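PDB 1BVP: core protein VP7 from Bluetongue virus, which forms the trimeric capsomers, 260 in all, that assemble on the VP3 scaffold of the inner capsid and is linked to host cell surface receptor binding. Local coordinates for residues G169-I174 with L231-P236; V187-E192 with M242-V247. All coordinates share one frame; numbering follows the deposited sequence.

Contact 1: residues G169-I174 with L231-P236; sequences GDVQQI and LHVHNP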
loop_
_atom_site.group_PDB
_atom_site.type_symbol
_atom_site.label_atom_id
_atom_site.label_comp_id
_atom_site.label_asym_id
_atom_site.label_seq_id
_atom_site.Cartn_x
_atom_site.Cartn_y
_atom_site.Cartn_z
ATOM N N GLY A 169 35.917 -5.193 -16.725
ATOM C CA GLY A 169 34.999 -6.094 -17.405
ATOM C C GLY A 169 33.555 -5.644 -17.353
ATOM O O GLY A 169 33.197 -4.683 -16.664
ATOM N N ASP A 170 32.731 -6.301 -18.158
ATOM C CA ASP A 170 31.306 -5.999 -18.238
ATOM C C ASP A 170 30.595 -6.979 -17.320
ATOM O O ASP A 170 30.881 -8.176 -17.318
ATOM C CB ASP A 170 30.800 -6.130 -19.680
ATOM C CG ASP A 170 31.124 -4.901 -20.543
ATOM O OD1 ASP A 170 31.702 -3.890 -20.030
ATOM O OD2 ASP A 170 30.772 -4.958 -21.755
ATOM N N VAL A 171 29.589 -6.492 -16.624
ATOM C CA VAL A 171 28.903 -7.305 -15.652
ATOM C C VAL A 171 27.394 -7.544 -15.909
ATOM O O VAL A 171 26.780 -8.420 -15.292
ATOM C CB VAL A 171 29.221 -6.658 -14.296
ATOM C CG1 VAL A 171 28.117 -6.788 -13.348
ATOM C CG2 VAL A 171 30.464 -7.260 -13.756
ATOM N N GLN A 172 26.838 -6.875 -16.913
ATOM C CA GLN A 172 25.413 -6.994 -17.212
ATOM C C GLN A 172 24.754 -8.353 -17.385
ATOM O O GLN A 172 23.603 -8.499 -17.017
ATOM C CB GLN A 172 25.066 -6.187 -18.434
ATOM C CG GLN A 172 25.778 -6.682 -19.658
ATOM C CD GLN A 172 26.959 -5.825 -20.007
ATOM O OE1 GLN A 172 27.498 -5.085 -19.165
ATOM N NE2 GLN A 172 27.334 -5.863 -21.273
ATOM N N GLN A 173 25.433 -9.337 -17.960
ATOM C CA GLN A 173 24.794 -10.627 -18.188
ATOM C C GLN A 173 24.291 -11.361 -16.969
ATOM O O GLN A 173 23.449 -12.255 -17.099
ATOM C CB GLN A 173 25.629 -11.560 -19.090
ATOM C CG GLN A 173 27.113 -11.706 -18.737
ATOM C CD GLN A 173 27.967 -10.424 -18.985
ATOM O OE1 GLN A 173 27.599 -9.534 -19.776
ATOM N NE2 GLN A 173 29.110 -10.340 -18.294
ATOM N N ILE A 174 24.775 -10.991 -15.787
ATOM C CA ILE A 174 24.350 -11.658 -14.536
ATOM C C ILE A 174 22.879 -11.280 -14.264
ATOM O O ILE A 174 22.107 -12.062 -13.681
ATOM C CB ILE A 174 25.315 -11.247 -13.336
ATOM C CG1 ILE A 174 24.973 -11.952 -12.031
ATOM C CG2 ILE A 174 25.268 -9.757 -13.070
ATOM C CD1 ILE A 174 25.297 -13.396 -12.017
ATOM N N LEU A 231 27.333 -2.465 -18.237
ATOM C CA LEU A 231 27.604 -2.206 -16.829
ATOM C C LEU A 231 29.065 -2.597 -16.677
ATOM O O LEU A 231 29.401 -3.784 -16.542
ATOM C CB LEU A 231 26.717 -3.124 -16.005
ATOM C CG LEU A 231 26.458 -2.678 -14.596
ATOM C CD1 LEU A 231 26.082 -1.233 -14.620
ATOM C CD2 LEU A 231 25.318 -3.503 -14.093
ATOM N N HIS A 232 29.920 -1.587 -16.696
ATOM C CA HIS A 232 31.353 -1.786 -16.683
ATOM C C HIS A 232 32.096 -1.448 -15.391
ATOM O O HIS A 232 32.134 -0.292 -14.955
ATOM C CB HIS A 232 31.907 -0.977 -17.847
ATOM C CG HIS A 232 33.339 -1.266 -18.168
ATOM N ND1 HIS A 232 33.739 -2.410 -18.830
ATOM C CD2 HIS A 232 34.465 -0.540 -17.949
ATOM C CE1 HIS A 232 35.048 -2.374 -19.010
ATOM N NE2 HIS A 232 35.511 -1.251 -18.485
ATOM N N VAL A 233 32.717 -2.460 -14.791
ATOM C CA VAL A 233 33.485 -2.243 -13.567
ATOM C C VAL A 233 34.986 -2.194 -13.895
ATOM O O VAL A 233 35.481 -2.961 -14.723
ATOM C CB VAL A 233 33.239 -3.340 -12.524
ATOM C CG1 VAL A 233 33.605 -2.803 -11.151
ATOM C CG2 VAL A 233 31.783 -3.815 -12.561
ATOM N N HIS A 234 35.693 -1.256 -13.278
ATOM C CA HIS A 234 37.120 -1.084 -13.501
ATOM C C HIS A 234 37.878 -0.857 -12.183
ATOM O O HIS A 234 37.535 0.043 -11.396
ATOM C CB HIS A 234 37.348 0.104 -14.446
ATOM C CG HIS A 234 38.790 0.439 -14.686
ATOM N ND1 HIS A 234 39.774 -0.523 -14.814
ATOM C CD2 HIS A 234 39.415 1.637 -14.818
ATOM C CE1 HIS A 234 40.944 0.066 -15.012
ATOM N NE2 HIS A 234 40.753 1.375 -15.018
ATOM N N ASN A 235 38.877 -1.713 -11.937
ATOM C CA ASN A 235 39.749 -1.623 -10.759
ATOM C C ASN A 235 41.119 -1.104 -11.208
ATOM O O ASN A 235 41.951 -1.878 -11.658
ATOM C CB ASN A 235 39.946 -3.001 -10.144
ATOM C CG ASN A 235 40.839 -2.962 -8.929
ATOM O OD1 ASN A 235 41.108 -1.882 -8.393
ATOM N ND2 ASN A 235 41.310 -4.132 -8.485
ATOM N N PRO A 236 41.346 0.217 -11.171
ATOM C CA PRO A 236 42.640 0.765 -11.594
ATOM C C PRO A 236 43.699 0.611 -10.501
ATOM O O PRO A 236 44.857 0.981 -10.664
ATOM C CB PRO A 236 42.303 2.236 -11.812
ATOM C CG PRO A 236 41.361 2.505 -10.728
ATOM C CD PRO A 236 40.433 1.303 -10.783
#

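Contact 2: residues V187-E192 with M242-V247; sequences VWRRIE and MVQIQV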
loop_
_atom_site.group_PDB
_atom_site.type_symbol
_atom_site.label_atom_id
_atom_site.label_comp_id
_atom_site.label_asym_id
_atom_site.label_seq_id
_atom_site.Cartn_x
_atom_site.Cartn_y
_atom_site.Cartn_z
ATOM N N VAL A 187 22.345 0.625 -6.948
ATOM C CA VAL A 187 23.253 1.449 -6.151
ATOM C C VAL A 187 24.442 0.539 -5.882
ATOM O O VAL A 187 24.254 -0.654 -5.626
ATOM C CB VAL A 187 22.675 2.224 -4.904
ATOM C CG1 VAL A 187 21.252 1.912 -4.651
ATOM C CG2 VAL A 187 23.580 2.068 -3.698
ATOM N N TRP A 188 25.645 1.035 -6.201
ATOM C CA TRP A 188 26.880 0.238 -6.007
ATOM C C TRP A 188 27.746 0.776 -4.896
ATOM O O TRP A 188 27.801 1.986 -4.643
ATOM C CB TRP A 188 27.700 0.062 -7.303
ATOM C CG TRP A 188 28.523 1.261 -7.737
ATOM C CD1 TRP A 188 28.127 2.293 -8.547
ATOM C CD2 TRP A 188 29.877 1.565 -7.350
ATOM N NE1 TRP A 188 29.135 3.224 -8.672
ATOM C CE2 TRP A 188 30.217 2.806 -7.946
ATOM C CE3 TRP A 188 30.840 0.899 -6.567
ATOM C CZ2 TRP A 188 31.470 3.399 -7.776
ATOM C CZ3 TRP A 188 32.081 1.484 -6.407
ATOM C CH2 TRP A 188 32.385 2.725 -7.005
ATOM N N ARG A 189 28.367 -0.139 -4.171
ATOM C CA ARG A 189 29.231 0.248 -3.069
ATOM C C ARG A 189 30.565 -0.511 -3.124
ATOM O O ARG A 189 30.680 -1.592 -3.736
ATOM C CB ARG A 189 28.527 -0.090 -1.765
ATOM C CG ARG A 189 27.216 0.583 -1.582
ATOM C CD ARG A 189 26.544 0.120 -0.317
ATOM N NE ARG A 189 25.183 0.659 -0.185
ATOM C CZ ARG A 189 24.077 0.066 -0.655
ATOM N NH1 ARG A 189 24.148 -1.096 -1.290
ATOM N NH2 ARG A 189 22.890 0.634 -0.501
ATOM N N ARG A 190 31.591 0.098 -2.552
ATOM C CA ARG A 190 32.899 -0.553 -2.423
ATOM C C ARG A 190 32.769 -1.425 -1.170
ATOM O O ARG A 190 32.248 -0.941 -0.146
ATOM C CB ARG A 190 34.005 0.481 -2.143
ATOM C CG ARG A 190 34.689 0.984 -3.379
ATOM C CD ARG A 190 35.649 2.116 -3.078
ATOM N NE ARG A 190 34.981 3.410 -2.905
ATOM C CZ ARG A 190 34.934 4.054 -1.740
ATOM N NH1 ARG A 190 35.527 3.522 -0.659
ATOM N NH2 ARG A 190 34.258 5.198 -1.641
ATOM N N ILE A 191 33.127 -2.709 -1.252
ATOM C CA ILE A 191 33.099 -3.553 -0.044
ATOM C C ILE A 191 34.465 -3.262 0.607
ATOM O O ILE A 191 35.513 -3.730 0.149
ATOM C CB ILE A 191 32.970 -5.050 -0.354
ATOM C CG1 ILE A 191 31.716 -5.315 -1.199
ATOM C CG2 ILE A 191 32.873 -5.837 0.955
ATOM C CD1 ILE A 191 31.528 -6.773 -1.581
ATOM N N GLU A 192 34.441 -2.399 1.616
ATOM C CA GLU A 192 35.628 -1.919 2.315
ATOM C C GLU A 192 36.459 -2.964 3.045
ATOM O O GLU A 192 37.662 -2.775 3.182
ATOM C CB GLU A 192 35.216 -0.797 3.276
ATOM C CG GLU A 192 36.281 0.219 3.598
ATOM C CD GLU A 192 36.975 0.757 2.362
ATOM O OE1 GLU A 192 36.330 0.933 1.298
ATOM O OE2 GLU A 192 38.195 1.006 2.459
ATOM N N MET A 242 36.572 -5.442 -4.314
ATOM C CA MET A 242 35.227 -6.021 -4.339
ATOM C C MET A 242 34.171 -4.920 -4.334
ATOM O O MET A 242 34.314 -3.916 -3.608
ATOM C CB MET A 242 34.998 -6.942 -3.160
ATOM C CG MET A 242 35.473 -8.301 -3.436
ATOM S SD MET A 242 34.926 -9.454 -2.223
ATOM C CE MET A 242 33.542 -10.243 -3.161
ATOM N N VAL A 243 33.169 -5.031 -5.203
ATOM C CA VAL A 243 32.095 -4.034 -5.173
ATOM C C VAL A 243 30.775 -4.756 -5.041
ATOM O O VAL A 243 30.674 -5.919 -5.495
ATOM C CB VAL A 243 32.042 -3.132 -6.452
ATOM C CG1 VAL A 243 33.382 -2.498 -6.705
ATOM C CG2 VAL A 243 31.594 -3.915 -7.654
ATOM N N GLN A 244 29.827 -4.163 -4.295
ATOM C CA GLN A 244 28.476 -4.760 -4.249
ATOM C C GLN A 244 27.563 -3.894 -5.076
ATOM O O GLN A 244 27.758 -2.672 -5.171
ATOM C CB GLN A 244 27.891 -4.940 -2.867
ATOM C CG GLN A 244 27.223 -3.770 -2.283
ATOM C CD GLN A 244 26.586 -4.125 -0.955
ATOM O OE1 GLN A 244 26.571 -5.289 -0.586
ATOM N NE2 GLN A 244 26.060 -3.129 -0.227
ATOM N N ILE A 245 26.675 -4.550 -5.803
ATOM C CA ILE A 245 25.698 -3.839 -6.619
ATOM C C ILE A 245 24.339 -4.333 -6.191
ATOM O O ILE A 245 24.043 -5.539 -6.253
ATOM C CB ILE A 245 25.880 -4.082 -8.095
ATOM C CG1 ILE A 245 27.228 -3.512 -8.546
ATOM C CG2 ILE A 245 24.763 -3.412 -8.837
ATOM C CD1 ILE A 245 27.588 -3.907 -9.981
ATOM N N GLN A 246 23.579 -3.406 -5.619
ATOM C CA GLN A 246 22.235 -3.679 -5.112
ATOM C C GLN A 246 21.119 -3.249 -6.054
ATOM O O GLN A 246 21.153 -2.119 -6.570
ATOM C CB GLN A 246 22.019 -2.901 -3.841
ATOM C CG GLN A 246 20.718 -3.211 -3.191
ATOM C CD GLN A 246 20.432 -2.302 -2.008
ATOM O OE1 GLN A 246 21.261 -1.463 -1.632
ATOM N NE2 GLN A 246 19.246 -2.456 -1.419
ATOM N N VAL A 247 20.155 -4.146 -6.291
ATOM C CA VAL A 247 18.978 -3.799 -7.096
ATOM C C VAL A 247 17.946 -3.331 -6.054
ATOM O O VAL A 247 17.256 -4.155 -5.416
ATOM C CB VAL A 247 18.407 -4.985 -7.916
ATOM C CG1 VAL A 247 17.098 -4.593 -8.540
ATOM C CG2 VAL A 247 19.362 -5.370 -9.018
#

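Contact 1: residues G169-I174 with L231-P236
Gly-169 and Val-233 form an antiparallel hydrogen-bonded pair. Val-233 N donates a hydrogen bond to Gly-169 O at 2.9 Å, and Gly-169 N returns a bond to Val-233 O. Both donors arrive nearly along the C=O axis. The next pair, Asp-170 with His-232, is non-hydrogen-bonded, and both side chains lie on one face of the sheet. His-232 ND1 donates to Asp-170 OD1 at 2.8 Å, with an angle of 155° at the hydrogen. The carboxylate lies at the edge of the imidazole, near the ring plane, but its own plane is turned 85° from the ring. The His-232 CG is anti to the backbone N and the Asp-170 CG is anti to its carbonyl carbon, which brings the two ends together. The carboxylate would be expected to hold the proton on ND1 and to favour a charged imidazole.

The chain then leaves the strand, yet it stays bound to Leu-231. Val-171 N donates to Leu-231 O at 2.7 Å. Gln-172 bends at chi2 (-102°), and its OE1 accepts from Leu-231 N at 2.8 Å. That donor sits above the amide carbonyl plane. Both backbone polar atoms of Leu-231 are thus met by the turning chain. On the face that carries Val-233, Val-171 CG2 touches Val-233 CG2 at 3.9 Å. Val-171 also packs on Ile-159 and Val-161 of strand 158-163.

Further out, Gln-173 NE2 reaches back to Asp-170 O at 3.0 Å and ties the turn to the strand end. His-232 is also bonded through its backbone to Ser-211, on the far side of strand 231-234. Within this chain strand 168-170 is outermost in a four-stranded antiparallel sheet. The sheet is part of the antiparallel beta sandwich, of jelly-roll type, of VP7.

Contact 2: residues V187-E192 with M242-V247
The guanidinium of Arg-189 has Val-187 CG2 over one face, 3.5 Å above the plane and offset toward the rim. At its edge lies the amide of Gln-246, with the two planes 35° apart. NH1 and NH2 of Arg-189 grip the single atom OE1 of Gln-246 end-on, each at 2.9 Å. The NH1 bond falls on a lone pair, and the NH2 bond runs nearly along the C=O axis. The indole of Trp-188 is met obliquely by Val-243 CG1, 4.2 Å from its CZ3. Trp-188 NE1 donates a hydrogen bond to Met-217 O. Both strands belong to the larger antiparallel sheet of the beta sandwich, of jelly-roll type, in VP7.

Val-187 with Gln-246 and Arg-189 with Gln-244 are hydrogen-bonded pairs. Trp-188 with Ile-245 and Arg-190 with Val-243 are non-hydrogen-bonded pairs. The strand axes close to 4.5 Å, at 153° between their directions.

One face carries Val-187, Arg-189, Gln-244 and Gln-246, and it turns to a neighbouring subunit. The Arg-189 chain is extended from CG to NE and runs beside Gln-244, pointing the same way. Arg-189 NE hydrogen-bonds to Thr-132 OG1 of the second subunit, and Arg-189 NH2 to Leu-130 O of that subunit. The guanidinium is therefore held in place from both chains. Arg-190 points to the other face and forms a salt bridge with Glu-134 of the second subunit. Trp-188 and Ile-245 share that face, where Trp-188 CB touches Ile-245 CG1 at 3.8 Å.

At the end of the pairing Ile-191 N donates to Met-242 O at 2.9 Å, from above the carbonyl plane. Beside this bond the tip of Ile-191, CD1, rests on Met-242 CB at 3.8 Å.

In the fold
From the N terminus the chain first runs through helices, then enters the beta-rich domain. It passes residues 169-174 and then 187-192 before it reaches the second segment of either contact. Residues 231-236 close the loop of contact 1, and 242-247 then close that of contact 2. The two loops cross: neither lies within the other. Contact 1 joins the edge strand 168-170 to strand 231-234 of the four-stranded sheet. Contact 2 joins strands 183-195 and 241-252 of the larger sheet, at the side that meets a second subunit. Their centres are about 12 Å apart. Val-233 CG1 packs against Val-243 CG2, so the two sheets touch directly.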